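Bd3460 (Bdellovibrio bacteriovorus, PDB 5CEC) binds the predatory endopeptidase Bd3459 through its ankyrin repeats as an immunity protein, protecting Bdellovibrio from its own enzyme during prey cell invasion. Local coordinates at the interface of chains B and A. Residues are numbered along the deposited sequence; one frame, centred on the assembly and turned at random. Chains: chain A, Bd3460; chain B, Bd3459.

The interface of chains B and A. Residues chain B 400, 404, 407; chain A 137, 140-141, 174.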
loop_
_atom_site.group_PDB
_atom_site.type_symbol
_atom_site.label_atom_id
_atom_site.label_comp_id
_atom_site.label_asym_id
_atom_site.label_seq_id
_atom_site.Cartn_x
_atom_site.Cartn_y
_atom_site.Cartn_z
ATOM N N GLN B 400 -2.978 15.632 -1.365
ATOM C CA GLN B 400 -2.639 16.683 -0.421
ATOM C C GLN B 400 -3.895 17.342 0.147
ATOM O O GLN B 400 -3.913 17.716 1.328
ATOM C CB GLN B 400 -1.667 17.705 -0.982
ATOM C CG GLN B 400 -1.073 18.638 0.100
ATOM C CD GLN B 400 -0.246 17.902 1.117
ATOM O OE1 GLN B 400 0.702 17.207 0.784
ATOM N NE2 GLN B 400 -0.557 18.099 2.397
ATOM N N ASN B 404 -4.587 17.563 4.164
ATOM C CA ASN B 404 -4.939 18.828 4.825
ATOM C C ASN B 404 -6.245 18.726 5.571
ATOM O O ASN B 404 -6.354 19.288 6.660
ATOM C CB ASN B 404 -4.918 19.995 3.834
ATOM C CG ASN B 404 -3.497 20.309 3.300
ATOM O OD1 ASN B 404 -2.498 19.817 3.811
ATOM N ND2 ASN B 404 -3.420 21.141 2.321
ATOM N N SER B 407 -5.515 16.764 8.672
ATOM C CA SER B 407 -4.720 17.601 9.571
ATOM C C SER B 407 -5.617 18.613 10.286
ATOM O O SER B 407 -5.463 18.873 11.490
ATOM C CB SER B 407 -3.617 18.308 8.800
ATOM O OG SER B 407 -2.738 17.370 8.239
ATOM N N ARG A 137 5.728 20.919 -1.301
ATOM C CA ARG A 137 5.068 19.647 -1.202
ATOM C C ARG A 137 5.938 18.646 -0.435
ATOM O O ARG A 137 5.462 17.909 0.445
ATOM C CB ARG A 137 4.661 19.133 -2.592
ATOM C CG ARG A 137 3.836 17.853 -2.564
ATOM C CD ARG A 137 2.545 17.937 -1.762
ATOM N NE ARG A 137 1.778 19.136 -2.123
ATOM C CZ ARG A 137 0.952 19.255 -3.171
ATOM N NH1 ARG A 137 0.662 18.211 -3.919
ATOM N NH2 ARG A 137 0.421 20.432 -3.453
ATOM N N GLN A 140 6.147 19.382 3.473
ATOM C CA GLN A 140 5.064 18.906 4.310
ATOM C C GLN A 140 5.178 17.432 4.635
ATOM O O GLN A 140 4.558 16.989 5.570
ATOM C CB GLN A 140 3.711 19.159 3.673
ATOM C CG GLN A 140 3.278 20.612 3.655
ATOM C CD GLN A 140 1.796 20.769 3.317
ATOM O OE1 GLN A 140 1.468 21.111 2.172
ATOM N NE2 GLN A 140 0.912 20.524 4.251
ATOM N N ASN A 141 5.950 16.660 3.878
ATOM C CA ASN A 141 5.831 15.203 3.860
ATOM C C ASN A 141 7.114 14.404 4.004
ATOM O O ASN A 141 7.059 13.326 4.559
ATOM C CB ASN A 141 5.119 14.780 2.571
ATOM C CG ASN A 141 3.682 15.222 2.561
ATOM O OD1 ASN A 141 2.873 14.770 3.380
ATOM N ND2 ASN A 141 3.362 16.177 1.698
ATOM N N TYR A 174 -0.885 23.025 8.846
ATOM C CA TYR A 174 -1.128 21.600 8.952
ATOM C C TYR A 174 0.034 20.776 9.501
ATOM O O TYR A 174 -0.034 19.533 9.523
ATOM C CB TYR A 174 -1.539 21.070 7.589
ATOM C CG TYR A 174 -2.719 21.803 6.980
ATOM C CD1 TYR A 174 -3.932 21.884 7.680
ATOM C CD2 TYR A 174 -2.637 22.434 5.757
ATOM C CE1 TYR A 174 -5.020 22.547 7.160
ATOM C CE2 TYR A 174 -3.745 23.075 5.206
ATOM C CZ TYR A 174 -4.921 23.153 5.932
ATOM O OH TYR A 174 -5.996 23.802 5.427
HETATM O O HOH W 1 -0.889 22.518 1.815
HETATM O O HOH W 2 0.906 16.777 4.656
#
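B:Gln400 and A:Asn141 meet tip to tip across the interface, the amide nitrogen ND2 of A:Asn141 giving a hydrogen bond to the amide oxygen OE1 of B:Gln400 at 3.0 Å. The acceptor lies in the amide plane of A:Asn141, while the two amides are turned 43° against each other. The same ND2 also donates to A:Arg137 O, a carbonyl one helical turn back, at 3.0 Å, which probably helps set the rotation of the asparagine amide, leaving its other N-H for the enzyme. On B:Gln400, CG stands anti to the backbone N (chi1 -168°) and the chain then bends at chi2, turning the amide toward the ankyrin helix. Its NE2 donates within chain B to B:Asn404 OD1 at 3.0 Å, approaching from above the carbonyl plane, and also pairs with water 2, which reaches A:Asn141 OD1. Alongside B:Gln400, the chain of A:Arg137 slides past in the opposite direction, and B:Gln400 CB sits over the centre of one guanidinium face, 3.7 Å from CZ. B:Asn404 lies flat on A:Tyr174: its amide is 19° from the ring plane, with CG 3.4 Å from CD2, and CB covers the face toward the rim in a CH-pi contact. Water 1 lies 2.9 Å from B:Asn404 ND2 and 2.8 Å from A:Gln140 OE1, bridging the two amides. At the root of the ring, on the same side as B:Asn404, B:Ser407 CB packs against A:Tyr174 CB at 3.7 Å. The enzyme contributes one face of helix 394-411, which runs past the C-terminal ends of helices 134-141 and 167-174 in the ankyrin-repeat protein.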